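Homocysteine S-methyltransferase (Escherichia coli, PDB 5DMM) catalyses the zinc-dependent transfer of a methyl group from S-methylmethionine, or less efficiently S-adenosylmethionine, to homocysteine, yielding methionine. Local coordinates at residues Ile51-Arg60 and Leu98-Glu109; Ser121-Leu129 and Tyr139-His150. One frame throughout, in Å; residues are numbered along the deposited sequence.

Contact 1: Ile51-Arg60 and Leu98-Glu109; sequences IREVHLDYYR and LARKAREAYLAE
I51 meets L98 at one end of the contact, its CG2 lying 4.0 Å from L98 CD1 with the two side chains crossing at about a right angle. The aliphatic part of R52 runs over the backbone of L98, while its guanidinium leads off toward E53. H55 turns its ring to the second helix: A99 CB sits over one face, 3.9 Å from the ring centroid and 16° off the normal, a CH-pi contact. Between H55 and L56, A102 CB enters as a knob among R52, H55, L56 and Y59, 3.5 Å from H55 CB. L56 and A102 come to 4.9 Å between CA atoms, and the segment axes approach to 8.2 Å, crossing at -48°. The helices are neighbours on the outside of the TIM barrel, connected through strand 65-67, and strand 117-122 lies beneath Y59 and A99. L56 sends CD1 to Y106 CB (3.7 Å). Y59 is the reciprocal knob, set among A99, A102, R103 and Y106; with CG anti to its own carbonyl carbon (chi1 -77°), its ring passes beside the R103 backbone and its OH continues to a hydrogen bond with L117 O. Its CB rests over the face of the Y106 ring. R60 closes the row at the exposed end. Its CG packs on Y106 CE1, and the extended chain carries the guanidinium to E109: R60 NH2 forms a salt bridge with E109 OE1 at 3.2 Å, on the syn side but tilted from the carboxylate plane; the two NE bonds are weak. One water joins R60 O to Y106 OH.

Contact 2: Ser121-Leu129 and Tyr139-His150; sequences SVGPYGAYL and YHCSVEAFQAFH. With ZN (zinc ion), chain D.
Y125 stands at the tight centre of the contact, its ring engaged by Y139, C141, F146 and F149. One ring edge points at the face of F149, where Y125 CD1 lies above the F149 ring centre (centroids 5.0 Å apart, planes at 82°), and another at the face of Y139. F146 reverses the roles in an offset edge-to-face pair, its edge toward the Y125 face. C141 SG lies over a Y125 face, 3.8 Å from the centroid, as a sulfur-aromatic contact. CG anti to the backbone N (chi1 -176°) carries the Y125 ring out between these partners. Y139 also packs closely against G126, its CE1 3.3 Å from G126 CA, where a side chain on the glycine would clash. Its OH accepts a weak bond from G126 N and has its stronger partner in E175. A leucine in place of Y139 would probably leave the edge of Y125 without its aromatic face and both G126 N and E175 without the hydroxyl. In the TIM barrel, this cluster joins the loop and short helix after strand 117-122 to the start of helix 143-159, whose H150 turns its ring edge to G123 O (CE1 at 3.2 Å) and bonds E175 through NE2. On the looser, partly exposed rim, Y128 (CB on F149 CE1) and L129 (CD1 on Y139 CB) each bury about 20 Å² against 118 Å² for Y125. Farther out, S142 OG caps the helix at A145 N, and exposed E144 binds, through OE1 (2.1 Å) and alongside two waters, a zinc ion distinct from the one held by C229 and C295.

How the contacts relate
Strand 117-122 connects the two contacts: it follows helix 85-109 of contact 1 in the chain, and its last residues open contact 2. They nevertheless lie on opposite sides of the chain's centre, about 30 Å between their own centres, and do not touch. Contact 1 is partly buried and joins two outer helices of the barrel by knobs into holes, ending in a salt bridge among exposed residues. Contact 2 is buried, smaller in area (490 against 677 Å²), and joins the strand end, loop and short helix to the start of helix 143-159 mainly through aromatic rings. Segment 121-129 begins with S121 of the homocysteine pocket, whereas contact 1 lies away from the annotated sites.

Contact 1: Ile51-Arg60 and Leu98-Glu109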
loop_
_atom_site.group_PDB
_atom_site.type_symbol
_atom_site.label_atom_id
_atom_site.label_comp_id
_atom_site.label_asym_id
_atom_site.label_seq_id
_atom_site.Cartn_x
_atom_site.Cartn_y
_atom_site.Cartn_z
ATOM N N ILE A 51 15.451 5.630 4.891
ATOM C CA ILE A 51 14.206 5.320 4.176
ATOM C C ILE A 51 14.418 5.408 2.662
ATOM O O ILE A 51 13.971 4.537 1.896
ATOM C CB ILE A 51 13.069 6.263 4.625
ATOM C CG1 ILE A 51 12.642 5.915 6.056
ATOM C CG2 ILE A 51 11.870 6.174 3.680
ATOM C CD1 ILE A 51 11.575 6.879 6.624
ATOM N N ARG A 52 15.106 6.459 2.233
ATOM C CA ARG A 52 15.437 6.631 0.823
ATOM C C ARG A 52 16.299 5.467 0.321
ATOM O O ARG A 52 16.089 4.965 -0.789
ATOM C CB ARG A 52 16.158 7.968 0.615
ATOM C CG ARG A 52 16.572 8.287 -0.813
ATOM C CD ARG A 52 17.789 9.226 -0.793
ATOM N NE ARG A 52 18.973 8.505 -0.307
ATOM C CZ ARG A 52 19.889 8.991 0.533
ATOM N NH1 ARG A 52 19.798 10.228 1.007
ATOM N NH2 ARG A 52 20.910 8.229 0.903
ATOM N N GLU A 53 17.256 5.038 1.145
ATOM C CA GLU A 53 18.127 3.917 0.788
ATOM C C GLU A 53 17.323 2.626 0.603
ATOM O O GLU A 53 17.585 1.839 -0.310
ATOM C CB GLU A 53 19.216 3.731 1.848
ATOM C CG GLU A 53 20.314 4.792 1.768
ATOM C CD GLU A 53 21.393 4.644 2.842
ATOM O OE1 GLU A 53 21.583 3.518 3.353
ATOM O OE2 GLU A 53 22.051 5.664 3.174
ATOM N N VAL A 54 16.345 2.398 1.475
ATOM C CA VAL A 54 15.536 1.188 1.356
ATOM C C VAL A 54 14.687 1.217 0.087
ATOM O O VAL A 54 14.554 0.194 -0.597
ATOM C CB VAL A 54 14.627 0.988 2.580
ATOM C CG1 VAL A 54 13.680 -0.192 2.329
ATOM C CG2 VAL A 54 15.471 0.749 3.824
ATOM N N HIS A 55 14.124 2.379 -0.241
ATOM C CA HIS A 55 13.365 2.490 -1.491
ATOM C C HIS A 55 14.282 2.178 -2.686
ATOM O O HIS A 55 13.907 1.465 -3.621
ATOM C CB HIS A 55 12.748 3.884 -1.647
ATOM C CG HIS A 55 11.591 4.156 -0.732
ATOM N ND1 HIS A 55 10.506 3.314 -0.629
ATOM C CD2 HIS A 55 11.341 5.197 0.099
ATOM C CE1 HIS A 55 9.638 3.823 0.233
ATOM N NE2 HIS A 55 10.119 4.965 0.684
ATOM N N LEU A 56 15.503 2.702 -2.641
ATOM C CA LEU A 56 16.459 2.463 -3.718
ATOM C C LEU A 56 16.800 0.973 -3.800
ATOM O O LEU A 56 16.890 0.401 -4.888
ATOM C CB LEU A 56 17.724 3.296 -3.507
ATOM C CG LEU A 56 18.862 3.051 -4.503
ATOM C CD1 LEU A 56 18.419 3.378 -5.930
ATOM C CD2 LEU A 56 20.107 3.853 -4.104
ATOM N N ASP A 57 16.974 0.356 -2.637
ATOM C CA ASP A 57 17.197 -1.088 -2.525
ATOM C C ASP A 57 16.118 -1.910 -3.247
ATOM O O ASP A 57 16.406 -2.882 -3.967
ATOM C CB ASP A 57 17.225 -1.465 -1.045
ATOM C CG ASP A 57 18.060 -2.681 -0.761
ATOM O OD1 ASP A 57 18.076 -3.618 -1.595
ATOM O OD2 ASP A 57 18.700 -2.698 0.315
ATOM N N TYR A 58 14.866 -1.524 -3.042
ATOM C CA TYR A 58 13.767 -2.256 -3.666
ATOM C C TYR A 58 13.707 -2.010 -5.175
ATOM O O TYR A 58 13.425 -2.936 -5.934
ATOM C CB TYR A 58 12.426 -1.891 -3.009
ATOM C CG TYR A 58 12.146 -2.698 -1.755
ATOM C CD1 TYR A 58 11.930 -4.073 -1.834
ATOM C CD2 TYR A 58 12.085 -2.088 -0.494
ATOM C CE1 TYR A 58 11.669 -4.824 -0.720
ATOM C CE2 TYR A 58 11.823 -2.846 0.649
ATOM C CZ TYR A 58 11.627 -4.225 0.515
ATOM O OH TYR A 58 11.356 -5.023 1.600
ATOM N N TYR A 59 13.955 -0.781 -5.623
ATOM C CA TYR A 59 13.984 -0.544 -7.069
ATOM C C TYR A 59 15.098 -1.384 -7.716
ATOM O O TYR A 59 14.930 -1.900 -8.814
ATOM C CB TYR A 59 14.185 0.937 -7.397
ATOM C CG TYR A 59 12.974 1.859 -7.252
ATOM C CD1 TYR A 59 11.739 1.555 -7.834
ATOM C CD2 TYR A 59 13.092 3.063 -6.566
ATOM C CE1 TYR A 59 10.649 2.426 -7.715
ATOM C CE2 TYR A 59 12.008 3.942 -6.447
ATOM C CZ TYR A 59 10.789 3.610 -7.023
ATOM O OH TYR A 59 9.720 4.462 -6.910
ATOM N N ARG A 60 16.229 -1.524 -7.024
ATOM C CA ARG A 60 17.330 -2.354 -7.507
ATOM C C ARG A 60 16.929 -3.821 -7.596
ATOM O O ARG A 60 17.335 -4.523 -8.521
ATOM C CB ARG A 60 18.560 -2.216 -6.607
ATOM C CG ARG A 60 19.304 -0.915 -6.772
ATOM C CD ARG A 60 20.535 -0.871 -5.871
ATOM N NE ARG A 60 21.400 0.240 -6.243
ATOM C CZ ARG A 60 22.179 0.893 -5.395
ATOM N NH1 ARG A 60 22.195 0.550 -4.112
ATOM N NH2 ARG A 60 22.940 1.890 -5.829
ATOM N N LEU A 98 11.038 11.212 -0.362
ATOM C CA LEU A 98 12.161 10.279 -0.233
ATOM C C LEU A 98 12.046 9.147 -1.242
ATOM O O LEU A 98 13.055 8.685 -1.773
ATOM C CB LEU A 98 12.243 9.706 1.180
ATOM C CG LEU A 98 12.614 10.710 2.272
ATOM C CD1 LEU A 98 12.364 10.103 3.643
ATOM C CD2 LEU A 98 14.093 11.101 2.120
ATOM N N ALA A 99 10.824 8.706 -1.526
ATOM C CA ALA A 99 10.653 7.669 -2.539
ATOM C C ALA A 99 10.940 8.237 -3.929
ATOM O O ALA A 99 11.517 7.557 -4.786
ATOM C CB ALA A 99 9.228 7.065 -2.480
ATOM N N ARG A 100 10.529 9.481 -4.162
ATOM C CA ARG A 100 10.784 10.112 -5.453
ATOM C C ARG A 100 12.289 10.329 -5.643
ATOM O O ARG A 100 12.806 10.179 -6.753
ATOM C CB ARG A 100 10.022 11.438 -5.568
ATOM C CG ARG A 100 8.496 11.278 -5.567
ATOM C CD ARG A 100 7.818 12.634 -5.650
ATOM N NE ARG A 100 8.181 13.299 -6.895
ATOM C CZ ARG A 100 8.066 14.602 -7.126
ATOM N NH1 ARG A 100 7.600 15.416 -6.186
ATOM N NH2 ARG A 100 8.426 15.091 -8.306
ATOM N N LYS A 101 12.983 10.674 -4.559
ATOM C CA LYS A 101 14.437 10.840 -4.610
ATOM C C LYS A 101 15.128 9.524 -4.942
ATOM O O LYS A 101 16.087 9.510 -5.707
ATOM C CB LYS A 101 14.983 11.385 -3.285
ATOM C CG LYS A 101 14.567 12.820 -2.953
ATOM C CD LYS A 101 15.288 13.845 -3.803
ATOM C CE LYS A 101 15.030 15.265 -3.298
ATOM N NZ LYS A 101 15.452 15.451 -1.877
ATOM N N ALA A 102 14.643 8.422 -4.368
ATOM C CA ALA A 102 15.195 7.104 -4.677
ATOM C C ALA A 102 14.959 6.720 -6.144
ATOM O O ALA A 102 15.809 6.083 -6.773
ATOM C CB ALA A 102 14.606 6.044 -3.754
ATOM N N ARG A 103 13.805 7.111 -6.680
ATOM C CA ARG A 103 13.493 6.879 -8.085
ATOM C C ARG A 103 14.426 7.676 -9.000
ATOM O O ARG A 103 14.894 7.165 -10.023
ATOM C CB ARG A 103 12.039 7.239 -8.382
ATOM C CG ARG A 103 11.664 7.077 -9.856
ATOM C CD ARG A 103 10.157 7.244 -10.077
ATOM N NE ARG A 103 9.695 8.581 -9.709
ATOM C CZ ARG A 103 8.414 8.932 -9.639
ATOM N NH1 ARG A 103 7.465 8.040 -9.909
ATOM N NH2 ARG A 103 8.084 10.169 -9.291
ATOM N N GLU A 104 14.688 8.931 -8.636
ATOM C CA GLU A 104 15.653 9.742 -9.382
ATOM C C GLU A 104 17.023 9.065 -9.380
ATOM O O GLU A 104 17.661 8.947 -10.427
ATOM C CB GLU A 104 15.756 11.156 -8.794
ATOM C CG GLU A 104 14.495 11.982 -8.963
ATOM C CD GLU A 104 14.083 12.119 -10.417
ATOM O OE1 GLU A 104 14.801 12.802 -11.173
ATOM O OE2 GLU A 104 13.053 11.534 -10.813
ATOM N N ALA A 105 17.461 8.608 -8.205
ATOM C CA ALA A 105 18.749 7.932 -8.057
ATOM C C ALA A 105 18.857 6.659 -8.895
ATOM O O ALA A 105 19.887 6.410 -9.524
ATOM C CB ALA A 105 19.010 7.606 -6.591
ATOM N N TYR A 106 17.806 5.847 -8.901
ATOM C CA TYR A 106 17.867 4.599 -9.634
ATOM C C TYR A 106 17.863 4.855 -11.143
ATOM O O TYR A 106 18.564 4.177 -11.895
ATOM C CB TYR A 106 16.708 3.671 -9.250
ATOM C CG TYR A 106 16.890 2.314 -9.880
ATOM C CD1 TYR A 106 18.018 1.550 -9.597
ATOM C CD2 TYR A 106 15.973 1.818 -10.795
ATOM C CE1 TYR A 106 18.205 0.314 -10.191
ATOM C CE2 TYR A 106 16.163 0.578 -11.392
ATOM C CZ TYR A 106 17.275 -0.163 -11.082
ATOM O OH TYR A 106 17.467 -1.389 -11.677
ATOM N N LEU A 107 17.079 5.832 -11.586
ATOM C CA LEU A 107 16.964 6.109 -13.016
ATOM C C LEU A 107 18.214 6.790 -13.546
ATOM O O LEU A 107 18.490 6.744 -14.740
ATOM C CB LEU A 107 15.728 6.965 -13.312
ATOM C CG LEU A 107 14.397 6.243 -13.143
ATOM C CD1 LEU A 107 13.237 7.205 -13.311
ATOM C CD2 LEU A 107 14.281 5.082 -14.129
ATOM N N ALA A 108 18.973 7.418 -12.660
ATOM C CA ALA A 108 20.271 7.957 -13.052
ATOM C C ALA A 108 21.244 6.789 -13.277
ATOM O O ALA A 108 21.975 6.748 -14.270
ATOM C CB ALA A 108 20.797 8.922 -11.992
ATOM N N GLU A 109 21.224 5.838 -12.347
ATOM C CA GLU A 109 21.990 4.595 -12.430
ATOM C C GLU A 109 21.549 3.716 -13.603
ATOM O O GLU A 109 22.382 3.236 -14.372
ATOM C CB GLU A 109 21.851 3.839 -11.102
ATOM C CG GLU A 109 22.251 2.375 -11.085
ATOM C CD GLU A 109 21.992 1.743 -9.716
ATOM O OE1 GLU A 109 21.812 2.504 -8.741
ATOM O OE2 GLU A 109 21.961 0.498 -9.612
HETATM O O HOH W 1 15.926 -3.976 -11.411
#

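Contact 2: Ser121-Leu129 and Tyr139-His150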
loop_
_atom_site.group_PDB
_atom_site.type_symbol
_atom_site.label_atom_id
_atom_site.label_comp_id
_atom_site.label_asym_id
_atom_site.label_seq_id
_atom_site.Cartn_x
_atom_site.Cartn_y
_atom_site.Cartn_z
ATOM N N SER A 121 1.094 5.434 0.746
ATOM C CA SER A 121 0.402 4.498 1.624
ATOM C C SER A 121 -0.690 5.175 2.454
ATOM O O SER A 121 -0.438 6.155 3.180
ATOM C CB SER A 121 1.375 3.812 2.567
ATOM O OG SER A 121 0.631 3.079 3.514
ATOM N N VAL A 122 -1.896 4.626 2.346
ATOM C CA VAL A 122 -3.037 5.025 3.153
ATOM C C VAL A 122 -3.507 3.840 3.984
ATOM O O VAL A 122 -4.144 2.911 3.467
ATOM C CB VAL A 122 -4.189 5.542 2.270
ATOM C CG1 VAL A 122 -5.487 5.692 3.074
ATOM C CG2 VAL A 122 -3.791 6.864 1.630
ATOM N N GLY A 123 -3.169 3.853 5.268
ATOM C CA GLY A 123 -3.546 2.754 6.142
ATOM C C GLY A 123 -4.914 2.987 6.745
ATOM O O GLY A 123 -5.439 4.109 6.694
ATOM N N PRO A 124 -5.498 1.937 7.341
ATOM C CA PRO A 124 -6.854 2.033 7.892
ATOM C C PRO A 124 -6.889 2.755 9.228
ATOM O O PRO A 124 -5.862 2.881 9.886
ATOM C CB PRO A 124 -7.257 0.565 8.074
ATOM C CG PRO A 124 -5.947 -0.132 8.377
ATOM C CD PRO A 124 -4.909 0.595 7.538
ATOM N N TYR A 125 -8.084 3.182 9.620
ATOM C CA TYR A 125 -8.337 3.781 10.926
ATOM C C TYR A 125 -7.904 2.823 12.043
ATOM O O TYR A 125 -7.397 3.243 13.080
ATOM C CB TYR A 125 -9.823 4.141 11.040
ATOM C CG TYR A 125 -10.195 4.854 12.315
ATOM C CD1 TYR A 125 -9.900 6.201 12.493
ATOM C CD2 TYR A 125 -10.846 4.182 13.345
ATOM C CE1 TYR A 125 -10.241 6.857 13.661
ATOM C CE2 TYR A 125 -11.191 4.833 14.515
ATOM C CZ TYR A 125 -10.889 6.168 14.666
ATOM O OH TYR A 125 -11.232 6.817 15.830
ATOM N N GLY A 126 -8.067 1.527 11.801
ATOM C CA GLY A 126 -7.656 0.517 12.757
ATOM C C GLY A 126 -6.191 0.556 13.156
ATOM O O GLY A 126 -5.844 0.213 14.288
ATOM N N ALA A 127 -5.333 0.964 12.223
ATOM C CA ALA A 127 -3.903 1.045 12.486
ATOM C C ALA A 127 -3.609 2.199 13.443
ATOM O O ALA A 127 -2.661 2.146 14.225
ATOM C CB ALA A 127 -3.130 1.213 11.189
ATOM N N TYR A 128 -4.424 3.248 13.371
ATOM C CA TYR A 128 -4.301 4.360 14.308
ATOM C C TYR A 128 -4.735 3.949 15.716
ATOM O O TYR A 128 -4.118 4.351 16.713
ATOM C CB TYR A 128 -5.119 5.558 13.814
ATOM C CG TYR A 128 -5.559 6.508 14.908
ATOM C CD1 TYR A 128 -4.644 7.337 15.548
ATOM C CD2 TYR A 128 -6.898 6.586 15.286
ATOM C CE1 TYR A 128 -5.047 8.209 16.552
ATOM C CE2 TYR A 128 -7.309 7.450 16.287
ATOM C CZ TYR A 128 -6.382 8.259 16.908
ATOM O OH TYR A 128 -6.791 9.119 17.896
ATOM N N LEU A 129 -5.791 3.144 15.796
ATOM C CA LEU A 129 -6.254 2.606 17.070
ATOM C C LEU A 129 -5.177 1.730 17.708
ATOM O O LEU A 129 -5.135 1.577 18.930
ATOM C CB LEU A 129 -7.554 1.815 16.888
ATOM C CG LEU A 129 -8.787 2.627 16.468
ATOM C CD1 LEU A 129 -10.037 1.747 16.382
ATOM C CD2 LEU A 129 -9.004 3.831 17.395
ATOM N N TYR A 139 -14.790 -1.368 14.272
ATOM C CA TYR A 139 -14.815 -0.030 14.819
ATOM C C TYR A 139 -15.855 0.794 14.073
ATOM O O TYR A 139 -16.280 0.431 12.958
ATOM C CB TYR A 139 -13.436 0.619 14.753
ATOM C CG TYR A 139 -12.656 0.472 13.456
ATOM C CD1 TYR A 139 -11.541 -0.361 13.391
ATOM C CD2 TYR A 139 -12.992 1.207 12.320
ATOM C CE1 TYR A 139 -10.801 -0.478 12.226
ATOM C CE2 TYR A 139 -12.249 1.091 11.142
ATOM C CZ TYR A 139 -11.155 0.254 11.113
ATOM O OH TYR A 139 -10.394 0.163 9.976
ATOM N N HIS A 140 -16.288 1.885 14.700
ATOM C CA HIS A 140 -17.443 2.626 14.211
ATOM C C HIS A 140 -17.168 4.125 14.150
ATOM O O HIS A 140 -16.904 4.755 15.174
ATOM C CB HIS A 140 -18.660 2.353 15.100
ATOM C CG HIS A 140 -19.054 0.907 15.153
ATOM N ND1 HIS A 140 -19.876 0.325 14.214
ATOM C CD2 HIS A 140 -18.726 -0.073 16.026
ATOM C CE1 HIS A 140 -20.043 -0.952 14.507
ATOM N NE2 HIS A 140 -19.357 -1.218 15.604
ATOM N N CYS A 141 -17.225 4.678 12.941
ATOM C CA CYS A 141 -17.077 6.110 12.724
ATOM C C CYS A 141 -18.123 6.555 11.715
ATOM O O CYS A 141 -18.500 5.784 10.827
ATOM C CB CYS A 141 -15.676 6.461 12.206
ATOM S SG CYS A 141 -14.293 6.013 13.299
ATOM N N SER A 142 -18.587 7.796 11.833
ATOM C CA SER A 142 -19.450 8.360 10.799
ATOM C C SER A 142 -18.654 8.498 9.507
ATOM O O SER A 142 -17.423 8.452 9.538
ATOM C CB SER A 142 -20.004 9.722 11.228
ATOM O OG SER A 142 -18.950 10.637 11.444
ATOM N N VAL A 143 -19.342 8.656 8.379
ATOM C CA VAL A 143 -18.642 8.898 7.123
ATOM C C VAL A 143 -17.757 10.126 7.276
ATOM O O VAL A 143 -16.604 10.123 6.860
ATOM C CB VAL A 143 -19.607 9.111 5.939
ATOM C CG1 VAL A 143 -18.837 9.498 4.686
ATOM C CG2 VAL A 143 -20.438 7.876 5.693
ATOM N N GLU A 144 -18.294 11.168 7.905
ATOM C CA GLU A 144 -17.545 12.409 8.097
ATOM C C GLU A 144 -16.297 12.219 8.941
ATOM O O GLU A 144 -15.260 12.851 8.689
ATOM C CB GLU A 144 -18.424 13.474 8.758
ATOM C CG GLU A 144 -19.565 13.945 7.902
ATOM C CD GLU A 144 -20.875 13.273 8.258
ATOM O OE1 GLU A 144 -20.877 12.038 8.470
ATOM O OE2 GLU A 144 -21.902 13.984 8.334
ATOM N N ALA A 145 -16.405 11.377 9.967
ATOM C CA ALA A 145 -15.279 11.121 10.860
ATOM C C ALA A 145 -14.180 10.346 10.138
ATOM O O ALA A 145 -13.001 10.669 10.266
ATOM C CB ALA A 145 -15.734 10.358 12.107
ATOM N N PHE A 146 -14.574 9.316 9.397
ATOM C CA PHE A 146 -13.610 8.587 8.569
ATOM C C PHE A 146 -12.940 9.544 7.594
ATOM O O PHE A 146 -11.722 9.523 7.420
ATOM C CB PHE A 146 -14.288 7.462 7.772
ATOM C CG PHE A 146 -14.501 6.185 8.548
ATOM C CD1 PHE A 146 -13.496 5.654 9.343
ATOM C CD2 PHE A 146 -15.706 5.499 8.444
ATOM C CE1 PHE A 146 -13.699 4.458 10.039
ATOM C CE2 PHE A 146 -15.919 4.311 9.138
ATOM C CZ PHE A 146 -14.917 3.789 9.932
ATOM N N GLN A 147 -13.751 10.369 6.935
ATOM C CA GLN A 147 -13.214 11.282 5.938
ATOM C C GLN A 147 -12.314 12.342 6.583
ATOM O O GLN A 147 -11.267 12.683 6.024
ATOM C CB GLN A 147 -14.354 11.904 5.127
ATOM C CG GLN A 147 -15.012 10.901 4.177
ATOM C CD GLN A 147 -16.133 11.483 3.351
ATOM O OE1 GLN A 147 -16.717 12.507 3.711
ATOM N NE2 GLN A 147 -16.459 10.821 2.237
ATOM N N ALA A 148 -12.685 12.840 7.761
ATOM C CA ALA A 148 -11.822 13.789 8.476
ATOM C C ALA A 148 -10.490 13.156 8.888
ATOM O O ALA A 148 -9.449 13.826 8.898
ATOM C CB ALA A 148 -12.537 14.342 9.705
ATOM N N PHE A 149 -10.528 11.872 9.240
ATOM C CA PHE A 149 -9.318 11.135 9.608
ATOM C C PHE A 149 -8.381 10.990 8.416
ATOM O O PHE A 149 -7.175 11.189 8.538
ATOM C CB PHE A 149 -9.668 9.746 10.162
ATOM C CG PHE A 149 -8.485 8.816 10.289
ATOM C CD1 PHE A 149 -7.612 8.918 11.360
ATOM C CD2 PHE A 149 -8.263 7.829 9.349
ATOM C CE1 PHE A 149 -6.529 8.060 11.487
ATOM C CE2 PHE A 149 -7.179 6.955 9.470
ATOM C CZ PHE A 149 -6.312 7.075 10.536
ATOM N N HIS A 150 -8.949 10.653 7.262
ATOM C CA HIS A 150 -8.145 10.342 6.089
ATOM C C HIS A 150 -7.741 11.544 5.237
ATOM O O HIS A 150 -6.703 11.512 4.584
ATOM C CB HIS A 150 -8.905 9.364 5.193
ATOM C CG HIS A 150 -8.843 7.947 5.653
ATOM N ND1 HIS A 150 -7.671 7.217 5.656
ATOM C CD2 HIS A 150 -9.802 7.123 6.137
ATOM C CE1 HIS A 150 -7.921 5.997 6.100
ATOM N NE2 HIS A 150 -9.204 5.917 6.404
HETATM ZN ZN ZN D . -22.727 11.128 8.737
HETATM O O HOH W 2 -22.590 8.630 9.040
HETATM O O HOH W 3 -23.551 11.765 10.562
#